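Local coordinates for protein Non-sulfated chondroitin lyase E66 (PDB 3VSN) that cleaves non-sulfated chondroitin as a polysaccharide lyase of the baculovirus occlusion-derived virus envelope and is essential for oral infection of the insect host, at residues Leu113-Cys117 / Val147-Ile151; Tyr88-Tyr92 / Leu105-Leu109; Arg473-Leu477 / Ala552-Leu556; Ala365-Trp369 / Phe442-Phe448. All coordinates share one frame; numbering follows the deposited sequence.

Contact 1 (Leu113-Cys117 / Val147-Ile151); sequences LRIIC and VFMNI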
loop_
_atom_site.group_PDB
_atom_site.type_symbol
_atom_site.label_atom_id
_atom_site.label_comp_id
_atom_site.label_asym_id
_atom_site.label_seq_id
_atom_site.Cartn_x
_atom_site.Cartn_y
_atom_site.Cartn_z
ATOM N N LEU A 113 -22.671 -26.125 11.043
ATOM C CA LEU A 113 -22.735 -26.518 9.634
ATOM C C LEU A 113 -24.074 -27.181 9.299
ATOM O O LEU A 113 -24.671 -26.882 8.263
ATOM C CB LEU A 113 -21.563 -27.438 9.263
ATOM C CG LEU A 113 -21.321 -27.723 7.775
ATOM C CD1 LEU A 113 -21.071 -26.438 6.994
ATOM C CD2 LEU A 113 -20.156 -28.687 7.605
ATOM N N ARG A 114 -24.534 -28.070 10.182
ATOM C CA ARG A 114 -25.850 -28.705 10.054
ATOM C C ARG A 114 -26.972 -27.674 9.979
ATOM O O ARG A 114 -27.877 -27.803 9.150
ATOM C CB ARG A 114 -26.121 -29.646 11.233
ATOM C CG ARG A 114 -25.316 -30.931 11.225
ATOM C CD ARG A 114 -25.524 -31.685 12.529
ATOM N NE ARG A 114 -24.622 -32.827 12.649
ATOM C CZ ARG A 114 -24.260 -33.381 13.802
ATOM N NH1 ARG A 114 -24.718 -32.896 14.950
ATOM N NH2 ARG A 114 -23.436 -34.419 13.808
ATOM N N ILE A 115 -26.907 -26.659 10.843
ATOM C CA ILE A 115 -27.917 -25.597 10.875
ATOM C C ILE A 115 -27.972 -24.848 9.537
ATOM O O ILE A 115 -29.055 -24.631 8.990
ATOM C CB ILE A 115 -27.712 -24.624 12.064
ATOM C CG1 ILE A 115 -27.964 -25.342 13.398
ATOM C CG2 ILE A 115 -28.644 -23.427 11.953
ATOM C CD1 ILE A 115 -27.413 -24.622 14.614
ATOM N N ILE A 116 -26.806 -24.484 9.005
ATOM C CA ILE A 116 -26.725 -23.814 7.700
ATOM C C ILE A 116 -27.296 -24.682 6.572
ATOM O O ILE A 116 -28.068 -24.198 5.741
ATOM C CB ILE A 116 -25.277 -23.375 7.366
ATOM C CG1 ILE A 116 -24.815 -22.287 8.339
ATOM C CG2 ILE A 116 -25.180 -22.863 5.932
ATOM C CD1 ILE A 116 -23.327 -22.003 8.290
ATOM N N CYS A 117 -26.924 -25.962 6.558
ATOM C CA CYS A 117 -27.398 -26.900 5.538
ATOM C C CYS A 117 -28.919 -27.057 5.534
ATOM O O CYS A 117 -29.524 -27.207 4.473
ATOM C CB CYS A 117 -26.714 -28.259 5.690
ATOM S SG CYS A 117 -24.976 -28.228 5.200
ATOM N N VAL A 147 -16.598 -21.753 4.733
ATOM C CA VAL A 147 -17.064 -22.349 5.993
ATOM C C VAL A 147 -17.031 -23.877 5.907
ATOM O O VAL A 147 -16.477 -24.540 6.787
ATOM C CB VAL A 147 -18.483 -21.869 6.376
ATOM C CG1 VAL A 147 -18.991 -22.593 7.615
ATOM C CG2 VAL A 147 -18.488 -20.367 6.613
ATOM N N PHE A 148 -17.612 -24.419 4.837
ATOM C CA PHE A 148 -17.602 -25.860 4.585
ATOM C C PHE A 148 -16.179 -26.408 4.617
ATOM O O PHE A 148 -15.904 -27.403 5.293
ATOM C CB PHE A 148 -18.257 -26.181 3.238
ATOM C CG PHE A 148 -19.762 -26.202 3.279
ATOM C CD1 PHE A 148 -20.447 -27.396 3.494
ATOM C CD2 PHE A 148 -20.497 -25.035 3.089
ATOM C CE1 PHE A 148 -21.833 -27.423 3.529
ATOM C CE2 PHE A 148 -21.885 -25.056 3.122
ATOM C CZ PHE A 148 -22.554 -26.255 3.340
ATOM N N MET A 149 -15.279 -25.734 3.900
ATOM C CA MET A 149 -13.890 -26.159 3.809
ATOM C C MET A 149 -13.172 -26.123 5.163
ATOM O O MET A 149 -12.552 -27.110 5.560
ATOM C CB MET A 149 -13.142 -25.311 2.775
ATOM C CG MET A 149 -11.694 -25.725 2.581
ATOM S SD MET A 149 -10.889 -24.746 1.308
ATOM C CE MET A 149 -9.303 -25.561 1.231
ATOM N N ASN A 150 -13.268 -24.994 5.867
ATOM C CA ASN A 150 -12.599 -24.832 7.159
ATOM C C ASN A 150 -13.076 -25.836 8.213
ATOM O O ASN A 150 -12.257 -26.453 8.897
ATOM C CB ASN A 150 -12.735 -23.397 7.681
ATOM C CG ASN A 150 -11.771 -22.434 7.007
ATOM O OD1 ASN A 150 -12.021 -21.951 5.902
ATOM N ND2 ASN A 150 -10.661 -22.146 7.677
ATOM N N ILE A 151 -14.394 -26.005 8.326
ATOM C CA ILE A 151 -14.974 -26.935 9.302
ATOM C C ILE A 151 -14.561 -28.379 9.002
ATOM O O ILE A 151 -14.055 -29.077 9.883
ATOM C CB ILE A 151 -16.515 -26.784 9.414
ATOM C CG1 ILE A 151 -16.861 -25.424 10.031
ATOM C CG2 ILE A 151 -17.109 -27.902 10.266
ATOM C CD1 ILE A 151 -18.343 -25.126 10.164
#
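Leu113 reaches across from one helix to Phe148 and Ile151 of the next, and its path shows how a single leucine can serve two neighbours one turn apart. Its CB lies 4.1 Å from CD1 of Ile151. The chain then runs with CG anti to the backbone N (chi1 -168°), a setting that sends it across to the facing helix, and at the fork the two methyls part company. CD2 turns to Ile151, 4.1 Å from its CG2, and the two aliphatic chains lie side by side, pointing opposite ways. CD1 goes to Phe148 and sits over the centre of the ring, 3.7 Å from the centroid and only 13° off the ring normal, a CH-pi contact in which the leucine stands nearly perpendicular to the phenylalanine side chain.

The helices 103-119 and 138-154 run roughly antiparallel here, their local axes 11.6 Å apart at an angle of 154°, within the alpha-helical part of a polysaccharide lyase of the alpha/alpha-toroid type. At that spacing the backbones stay apart and side chains from both helices make the contact.

One turn along from Leu113, Cys117 approaches the same ring obliquely, its SG 3.6 Å from Phe148 CZ, which makes a sulfur-aromatic contact. Ile116 CD1 reaches Val147 CG1 at a looser 4.4 Å. Trp171 and Leu172 of helix 161-175 also pack against Phe148, while Val147 touches Cys82 and Ile86 of helix 75-93.

Contact 2 (Tyr88-Tyr92 / Leu105-Leu109); sequences YCVRY and LAYNL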
loop_
_atom_site.group_PDB
_atom_site.type_symbol
_atom_site.label_atom_id
_atom_site.label_comp_id
_atom_site.label_asym_id
_atom_site.label_seq_id
_atom_site.Cartn_x
_atom_site.Cartn_y
_atom_site.Cartn_z
ATOM N N TYR A 88 -13.721 -19.559 14.634
ATOM C CA TYR A 88 -13.723 -20.640 15.619
ATOM C C TYR A 88 -12.945 -21.876 15.149
ATOM O O TYR A 88 -12.342 -22.571 15.966
ATOM C CB TYR A 88 -15.154 -21.023 16.017
ATOM C CG TYR A 88 -15.692 -20.273 17.224
ATOM C CD1 TYR A 88 -16.759 -19.384 17.098
ATOM C CD2 TYR A 88 -15.133 -20.457 18.491
ATOM C CE1 TYR A 88 -17.257 -18.702 18.199
ATOM C CE2 TYR A 88 -15.622 -19.778 19.598
ATOM C CZ TYR A 88 -16.681 -18.903 19.445
ATOM O OH TYR A 88 -17.174 -18.231 20.539
ATOM N N CYS A 89 -12.959 -22.142 13.842
ATOM C CA CYS A 89 -12.128 -23.204 13.265
ATOM C C CYS A 89 -10.653 -22.953 13.536
ATOM O O CYS A 89 -9.920 -23.868 13.914
ATOM C CB CYS A 89 -12.349 -23.328 11.757
ATOM S SG CYS A 89 -13.937 -24.047 11.299
ATOM N N VAL A 90 -10.227 -21.706 13.345
ATOM C CA VAL A 90 -8.836 -21.312 13.576
ATOM C C VAL A 90 -8.467 -21.485 15.055
ATOM O O VAL A 90 -7.385 -21.989 15.376
ATOM C CB VAL A 90 -8.561 -19.871 13.075
ATOM C CG1 VAL A 90 -7.123 -19.446 13.359
ATOM C CG2 VAL A 90 -8.854 -19.760 11.582
ATOM N N ARG A 91 -9.378 -21.091 15.945
ATOM C CA ARG A 91 -9.210 -21.286 17.391
ATOM C C ARG A 91 -9.101 -22.765 17.756
ATOM O O ARG A 91 -8.235 -23.157 18.543
ATOM C CB ARG A 91 -10.366 -20.653 18.173
ATOM C CG ARG A 91 -10.406 -19.133 18.148
ATOM C CD ARG A 91 -11.314 -18.592 19.243
ATOM N NE ARG A 91 -10.798 -18.919 20.571
ATOM C CZ ARG A 91 -11.417 -18.654 21.717
ATOM N NH1 ARG A 91 -12.600 -18.048 21.726
ATOM N NH2 ARG A 91 -10.851 -19.002 22.865
ATOM N N TYR A 92 -9.986 -23.580 17.186
ATOM C CA TYR A 92 -9.978 -25.024 17.419
ATOM C C TYR A 92 -8.643 -25.653 17.007
ATOM O O TYR A 92 -8.145 -26.578 17.656
ATOM C CB TYR A 92 -11.122 -25.689 16.644
ATOM C CG TYR A 92 -11.203 -27.181 16.865
ATOM C CD1 TYR A 92 -11.891 -27.701 17.959
ATOM C CD2 TYR A 92 -10.579 -28.071 15.991
ATOM C CE1 TYR A 92 -11.967 -29.068 18.170
ATOM C CE2 TYR A 92 -10.644 -29.441 16.198
ATOM C CZ TYR A 92 -11.339 -29.930 17.290
ATOM O OH TYR A 92 -11.408 -31.285 17.500
ATOM N N LEU A 105 -16.377 -27.468 21.341
ATOM C CA LEU A 105 -16.225 -26.594 20.173
ATOM C C LEU A 105 -16.374 -27.384 18.869
ATOM O O LEU A 105 -17.005 -26.906 17.923
ATOM C CB LEU A 105 -14.886 -25.841 20.202
ATOM C CG LEU A 105 -14.566 -24.894 19.031
ATOM C CD1 LEU A 105 -15.710 -23.926 18.753
ATOM C CD2 LEU A 105 -13.273 -24.129 19.289
ATOM N N ALA A 106 -15.802 -28.586 18.828
ATOM C CA ALA A 106 -15.938 -29.469 17.668
ATOM C C ALA A 106 -17.415 -29.723 17.364
ATOM O O ALA A 106 -17.856 -29.579 16.219
ATOM C CB ALA A 106 -15.206 -30.782 17.903
ATOM N N TYR A 107 -18.169 -30.079 18.406
ATOM C CA TYR A 107 -19.608 -30.273 18.297
ATOM C C TYR A 107 -20.305 -29.006 17.812
ATOM O O TYR A 107 -21.168 -29.072 16.938
ATOM C CB TYR A 107 -20.218 -30.725 19.633
ATOM C CG TYR A 107 -21.730 -30.678 19.629
ATOM C CD1 TYR A 107 -22.478 -31.731 19.100
ATOM C CD2 TYR A 107 -22.415 -29.565 20.124
ATOM C CE1 TYR A 107 -23.864 -31.685 19.077
ATOM C CE2 TYR A 107 -23.799 -29.507 20.103
ATOM C CZ TYR A 107 -24.517 -30.569 19.580
ATOM O OH TYR A 107 -25.891 -30.518 19.559
ATOM N N ASN A 108 -19.940 -27.862 18.386
ATOM C CA ASN A 108 -20.545 -26.594 17.994
ATOM C C ASN A 108 -20.306 -26.264 16.520
ATOM O O ASN A 108 -21.193 -25.739 15.846
ATOM C CB ASN A 108 -20.079 -25.454 18.905
ATOM C CG ASN A 108 -20.883 -25.373 20.190
ATOM O OD1 ASN A 108 -22.087 -25.637 20.201
ATOM N ND2 ASN A 108 -20.221 -25.004 21.284
ATOM N N LEU A 109 -19.117 -26.602 16.026
ATOM C CA LEU A 109 -18.774 -26.384 14.622
ATOM C C LEU A 109 -19.607 -27.254 13.674
ATOM O O LEU A 109 -20.212 -26.735 12.734
ATOM C CB LEU A 109 -17.270 -26.576 14.383
ATOM C CG LEU A 109 -16.333 -25.509 14.970
ATOM C CD1 LEU A 109 -14.876 -25.906 14.786
ATOM C CD2 LEU A 109 -16.595 -24.128 14.373
#
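Tyr88 and Tyr92, one turn apart on their helix, receive Leu105 between them, and the two rings meet it differently. Tyr88 crosses the leucine at a slant: Leu105 CD1 comes up to the ring obliquely, 3.5 Å from Tyr88 CD2. Tyr92 instead lies alongside, its side chain and the leucine's reaching out from facing helices and overlapping, with Tyr92 CB 3.7 Å from Leu105 CD2. Because Tyr92 holds CG anti to its own N (chi1 -178°), its ring extends across to the partner helix as far as Ala106, whose CB is 3.7 Å from Tyr92 CE1.

Leu109 lies a turn further on from Leu105. Both its methyls, CD1 and CD2, are 4.1 Å from Cys89 SG, and CD2 also packs on Tyr88 CB at 3.8 Å. All these contacts across the pair are apolar. The hydroxyl of Tyr88 finds its hydrogen-bond partner elsewhere, at the backbone O of Arg58.

Helices 75-93 and 103-119 are consecutive in the chain and form an antiparallel helical hairpin, the building unit of the alpha/alpha toroid, their local axes 10.5 Å apart at 152°. On the flanks of this hairpin, Trp60 of strand 60-61 meets the ring of Tyr88 and packs on Leu105 and Leu109, helix 138-154 touches Cys89 through Asn150, Ile151 and Val154, and helix 29-48 packs against Val90.

Contact 3 (Arg473-Leu477 / Ala552-Leu556); sequences RVIVL and ACYKL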
loop_
_atom_site.group_PDB
_atom_site.type_symbol
_atom_site.label_atom_id
_atom_site.label_comp_id
_atom_site.label_asym_id
_atom_site.label_seq_id
_atom_site.Cartn_x
_atom_site.Cartn_y
_atom_site.Cartn_z
ATOM N N ARG A 473 0.734 27.215 2.907
ATOM C CA ARG A 473 1.650 26.678 3.912
ATOM C C ARG A 473 2.026 25.247 3.593
ATOM O O ARG A 473 1.240 24.499 3.006
ATOM C CB ARG A 473 1.056 26.749 5.323
ATOM C CG ARG A 473 -0.418 26.384 5.409
ATOM C CD ARG A 473 -1.269 27.638 5.489
ATOM N NE ARG A 473 -1.027 28.329 6.748
ATOM C CZ ARG A 473 -1.229 29.626 6.962
ATOM N NH1 ARG A 473 -1.680 30.413 5.994
ATOM N NH2 ARG A 473 -0.971 30.133 8.157
ATOM N N VAL A 474 3.243 24.880 3.978
ATOM C CA VAL A 474 3.722 23.523 3.797
ATOM C C VAL A 474 3.787 22.887 5.175
ATOM O O VAL A 474 4.455 23.405 6.076
ATOM C CB VAL A 474 5.105 23.492 3.121
ATOM C CG1 VAL A 474 5.582 22.057 2.938
ATOM C CG2 VAL A 474 5.053 24.213 1.777
ATOM N N ILE A 475 3.084 21.773 5.338
ATOM C CA ILE A 475 3.045 21.080 6.622
ATOM C C ILE A 475 4.368 20.359 6.862
ATOM O O ILE A 475 4.832 19.589 6.015
ATOM C CB ILE A 475 1.854 20.099 6.702
ATOM C CG1 ILE A 475 0.537 20.869 6.538
ATOM C CG2 ILE A 475 1.869 19.317 8.015
ATOM C CD1 ILE A 475 -0.695 19.992 6.452
ATOM N N VAL A 476 4.973 20.633 8.016
ATOM C CA VAL A 476 6.208 19.966 8.432
ATOM C C VAL A 476 5.887 18.797 9.376
ATOM O O VAL A 476 6.413 17.694 9.213
ATOM C CB VAL A 476 7.190 20.974 9.081
ATOM C CG1 VAL A 476 8.423 20.270 9.632
ATOM C CG2 VAL A 476 7.599 22.039 8.069
ATOM N N LEU A 477 5.027 19.052 10.361
ATOM C CA LEU A 477 4.568 18.030 11.302
ATOM C C LEU A 477 3.094 18.235 11.575
ATOM O O LEU A 477 2.631 19.375 11.675
ATOM C CB LEU A 477 5.322 18.111 12.635
ATOM C CG LEU A 477 6.316 17.038 13.114
ATOM C CD1 LEU A 477 6.463 17.126 14.629
ATOM C CD2 LEU A 477 5.951 15.616 12.701
ATOM N N ALA A 552 9.920 25.742 0.355
ATOM C CA ALA A 552 9.919 25.299 1.743
ATOM C C ALA A 552 10.879 24.123 1.888
ATOM O O ALA A 552 11.037 23.333 0.960
ATOM C CB ALA A 552 8.516 24.902 2.178
ATOM N N CYS A 553 11.521 24.008 3.046
ATOM C CA CYS A 553 12.535 22.973 3.242
ATOM C C CYS A 553 12.612 22.541 4.697
ATOM O O CYS A 553 12.763 23.373 5.594
ATOM C CB CYS A 553 13.907 23.469 2.761
ATOM S SG CYS A 553 15.154 22.169 2.610
ATOM N N TYR A 554 12.505 21.236 4.926
ATOM C CA TYR A 554 12.574 20.694 6.273
ATOM C C TYR A 554 13.156 19.284 6.251
ATOM O O TYR A 554 13.324 18.688 5.187
ATOM C CB TYR A 554 11.180 20.692 6.923
ATOM C CG TYR A 554 10.200 19.725 6.288
ATOM C CD1 TYR A 554 10.073 18.418 6.764
ATOM C CD2 TYR A 554 9.399 20.116 5.213
ATOM C CE1 TYR A 554 9.179 17.526 6.186
ATOM C CE2 TYR A 554 8.500 19.234 4.630
ATOM C CZ TYR A 554 8.394 17.941 5.121
ATOM O OH TYR A 554 7.507 17.056 4.548
ATOM N N LYS A 555 13.463 18.758 7.431
ATOM C CA LYS A 555 13.842 17.358 7.549
ATOM C C LYS A 555 13.144 16.723 8.741
ATOM O O LYS A 555 12.761 17.414 9.695
ATOM C CB LYS A 555 15.364 17.184 7.634
ATOM C CG LYS A 555 15.977 17.559 8.967
ATOM C CD LYS A 555 17.392 17.013 9.113
ATOM C CE LYS A 555 17.854 17.198 10.549
ATOM N NZ LYS A 555 19.328 17.074 10.724
ATOM N N LEU A 556 12.965 15.411 8.661
ATOM C CA LEU A 556 12.433 14.625 9.761
ATOM C C LEU A 556 13.503 13.621 10.187
ATOM O O LEU A 556 14.241 13.117 9.341
ATOM C CB LEU A 556 11.151 13.899 9.334
ATOM C CG LEU A 556 9.947 14.726 8.848
ATOM C CD1 LEU A 556 8.819 13.808 8.392
ATOM C CD2 LEU A 556 9.445 15.691 9.916
#
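Val474 opens the contact by turning its side chain to Ala552, the methyl CG2 lying 3.6 Å from Ala552 CB. Its other branch, CG1, stays at 4.4 Å from CE2 of the Tyr554 ring. Ile475 faces the other way and contributes its backbone instead: the carbonyl O is 3.9 Å from Tyr554 CE2, in an oblique position relative to the ring.

At Val476 the chain turns a corner, and this residue lies over one face of Tyr554. Its CA stands 4.3 Å from the ring centroid and 2° off the normal, a CH-pi contact. CG1 and CG2 straddle the root of the ring, CG1 being 3.8 Å from Tyr554 CD1. Tyr554 carries CG between its backbone N and carbonyl carbon (chi1 68°), which directs the ring in between the two strands; the hydroxyl at its far end probably hydrogen-bonds to the backbone O of Arg366. Beyond the corner, the carbonyl O of Val476 lies 3.7 Å from Leu556 CD2, while Leu477 touches the same methyl more loosely.

Strand 472-480 pairs with 533-540, and Val476 with Leu477 forms a classic beta bulge opposite Val536; strand 550-558 belongs to a separate seven-stranded antiparallel sheet. Locally, 473-475 and 552-556 run 15° apart. Side chains packed between two sheets, with no hydrogen bond across this contact, are characteristic of a beta-sandwich.

Contact 4 (Ala365-Trp369 / Phe442-Phe448); sequences ARRIW and FKSCTLF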
loop_
_atom_site.group_PDB
_atom_site.type_symbol
_atom_site.label_atom_id
_atom_site.label_comp_id
_atom_site.label_asym_id
_atom_site.label_seq_id
_atom_site.Cartn_x
_atom_site.Cartn_y
_atom_site.Cartn_z
ATOM N N ALA A 365 2.225 13.621 0.471
ATOM C CA ALA A 365 2.730 12.994 1.699
ATOM C C ALA A 365 4.242 12.810 1.594
ATOM O O ALA A 365 4.732 12.152 0.674
ATOM C CB ALA A 365 2.048 11.658 1.963
ATOM N N ARG A 366 4.966 13.426 2.524
ATOM C CA ARG A 366 6.421 13.315 2.614
ATOM C C ARG A 366 6.758 13.059 4.074
ATOM O O ARG A 366 7.087 13.981 4.824
ATOM C CB ARG A 366 7.104 14.597 2.115
ATOM C CG ARG A 366 6.719 15.029 0.705
ATOM C CD ARG A 366 7.262 14.075 -0.346
ATOM N NE ARG A 366 7.084 14.599 -1.699
ATOM C CZ ARG A 366 6.029 14.347 -2.471
ATOM N NH1 ARG A 366 5.037 13.576 -2.034
ATOM N NH2 ARG A 366 5.964 14.873 -3.686
ATOM N N ARG A 367 6.651 11.796 4.471
ATOM C CA ARG A 367 6.633 11.426 5.882
ATOM C C ARG A 367 7.384 10.118 6.122
ATOM O O ARG A 367 7.394 9.219 5.270
ATOM C CB ARG A 367 5.172 11.321 6.365
ATOM C CG ARG A 367 4.966 10.736 7.756
ATOM C CD ARG A 367 5.383 11.671 8.886
ATOM N NE ARG A 367 5.318 10.969 10.169
ATOM C CZ ARG A 367 4.228 10.867 10.927
ATOM N NH1 ARG A 367 3.089 11.445 10.555
ATOM N NH2 ARG A 367 4.275 10.188 12.068
ATOM N N ILE A 368 8.044 10.041 7.270
ATOM C CA ILE A 368 8.579 8.787 7.768
ATOM C C ILE A 368 7.799 8.427 9.026
ATOM O O ILE A 368 7.400 9.309 9.795
ATOM C CB ILE A 368 10.101 8.852 8.042
ATOM C CG1 ILE A 368 10.437 9.885 9.135
ATOM C CG2 ILE A 368 10.849 9.140 6.748
ATOM C CD1 ILE A 368 11.918 10.006 9.455
ATOM N N TRP A 369 7.549 7.136 9.203
ATOM C CA TRP A 369 6.848 6.653 10.374
ATOM C C TRP A 369 7.768 5.778 11.162
ATOM O O TRP A 369 8.295 4.792 10.644
ATOM C CB TRP A 369 5.599 5.878 9.975
ATOM C CG TRP A 369 4.497 6.728 9.387
ATOM C CD1 TRP A 369 3.476 7.383 10.069
ATOM C CD2 TRP A 369 4.257 7.027 7.967
ATOM N NE1 TRP A 369 2.651 8.051 9.196
ATOM C CE2 TRP A 369 3.056 7.876 7.924
ATOM C CE3 TRP A 369 4.890 6.694 6.774
ATOM C CZ2 TRP A 369 2.537 8.356 6.728
ATOM C CZ3 TRP A 369 4.354 7.181 5.576
ATOM C CH2 TRP A 369 3.207 7.995 5.556
ATOM N N PHE A 442 4.668 22.145 -8.470
ATOM C CA PHE A 442 5.888 22.206 -7.669
ATOM C C PHE A 442 7.012 21.367 -8.256
ATOM O O PHE A 442 6.782 20.479 -9.081
ATOM C CB PHE A 442 5.631 21.810 -6.198
ATOM C CG PHE A 442 4.986 20.454 -6.015
ATOM C CD1 PHE A 442 5.695 19.280 -6.263
ATOM C CD2 PHE A 442 3.674 20.353 -5.550
ATOM C CE1 PHE A 442 5.103 18.035 -6.081
ATOM C CE2 PHE A 442 3.080 19.109 -5.356
ATOM C CZ PHE A 442 3.794 17.950 -5.621
ATOM N N LYS A 443 8.231 21.677 -7.828
ATOM C CA LYS A 443 9.342 20.744 -7.935
ATOM C C LYS A 443 9.586 20.220 -6.526
ATOM O O LYS A 443 9.689 21.001 -5.581
ATOM C CB LYS A 443 10.587 21.439 -8.485
ATOM C CG LYS A 443 10.481 21.886 -9.941
ATOM C CD LYS A 443 11.122 20.883 -10.891
ATOM C CE LYS A 443 10.898 21.240 -12.357
ATOM N NZ LYS A 443 11.606 22.471 -12.812
ATOM N N SER A 444 9.648 18.898 -6.385
ATOM C CA SER A 444 9.758 18.268 -5.074
ATOM C C SER A 444 10.997 17.387 -5.021
ATOM O O SER A 444 11.183 16.527 -5.883
ATOM C CB SER A 444 8.502 17.441 -4.773
ATOM O OG SER A 444 8.645 16.696 -3.574
ATOM N N CYS A 445 11.832 17.616 -4.008
ATOM C CA CYS A 445 13.062 16.859 -3.803
ATOM C C CYS A 445 12.977 16.152 -2.458
ATOM O O CYS A 445 12.900 16.810 -1.423
ATOM C CB CYS A 445 14.271 17.799 -3.786
ATOM S SG CYS A 445 14.472 18.860 -5.234
ATOM N N THR A 446 12.992 14.823 -2.465
ATOM C CA THR A 446 12.973 14.065 -1.213
ATOM C C THR A 446 14.173 13.131 -1.144
ATOM O O THR A 446 14.506 12.485 -2.130
ATOM C CB THR A 446 11.683 13.233 -1.062
ATOM O OG1 THR A 446 10.557 13.994 -1.510
ATOM C CG2 THR A 446 11.468 12.813 0.392
ATOM N N LEU A 447 14.819 13.069 0.019
ATOM C CA LEU A 447 15.891 12.109 0.244
ATOM C C LEU A 447 15.650 11.324 1.531
ATOM O O LEU A 447 15.515 11.918 2.604
ATOM C CB LEU A 447 17.256 12.818 0.289
ATOM C CG LEU A 447 18.489 11.960 0.594
ATOM C CD1 LEU A 447 18.823 11.030 -0.568
ATOM C CD2 LEU A 447 19.680 12.846 0.933
ATOM N N PHE A 448 15.590 9.997 1.411
ATOM C CA PHE A 448 15.527 9.104 2.574
ATOM C C PHE A 448 16.925 8.566 2.870
ATOM O O PHE A 448 17.659 8.193 1.949
ATOM C CB PHE A 448 14.582 7.914 2.330
ATOM C CG PHE A 448 13.126 8.284 2.187
ATOM C CD1 PHE A 448 12.391 8.737 3.277
ATOM C CD2 PHE A 448 12.478 8.132 0.965
ATOM C CE1 PHE A 448 11.047 9.064 3.144
ATOM C CE2 PHE A 448 11.131 8.453 0.824
ATOM C CZ PHE A 448 10.416 8.925 1.915
#
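Residues 366-368 run in nearly the same direction as 442-448, their end-to-end lines 16° apart, with Arg366 nearest Thr446 at a CA-CA separation of 7.6 Å, and most of the contact is made by side chains. Arg366 does most of this work. Its chain bends at chi2 (-69°) and presents the guanidinium side-on to Ser444, where NE and NH2 both donate to the single OG, each at 3.2 Å. That oxygen lies within 5° of the guanidinium plane. NH1 turns back to Ala365 O at 3.1 Å, meeting the carbonyl from above its plane, and these bonds together fix the rotation of the group. Thr446 OG1 comes obliquely, 3.5 Å from Arg366 CD.

Arg366 comes just before strand 367-370, an outer strand of a four-stranded antiparallel sheet, and reaches across to strand 440-449 inside the seven-stranded one. Gln455 on the adjacent strand 452-461 hydrogen-bonds to both Ser444 OG and Thr446 OG1, which makes it a second-shell support for the arginine's partner.

Further along, the interface becomes apolar. Ile368 CG2 meets the edge of the Phe448 ring, 3.6 Å from CE1, and Tyr335 of strand 335-340 packs against both residues.

The four contacts fall into two pairs, one in each major part of the molecule. Contacts 2 and 1 follow one another along the chain in the alpha-helical region, share helix 103-119, have centres 11 Å apart and touch, so three helices are joined in sequence. Contact 4 then draws on segments on both sides of a long chain excursion, and contact 3 closes last. Their centres lie 9 Å apart, both reach the seven-stranded sheet, and they meet at Tyr554 and Arg366. Between the helical pair and the beta pair the centres are 49 to 55 Å apart, so the contacts lie in separate parts, on opposite sides of the chain's centre.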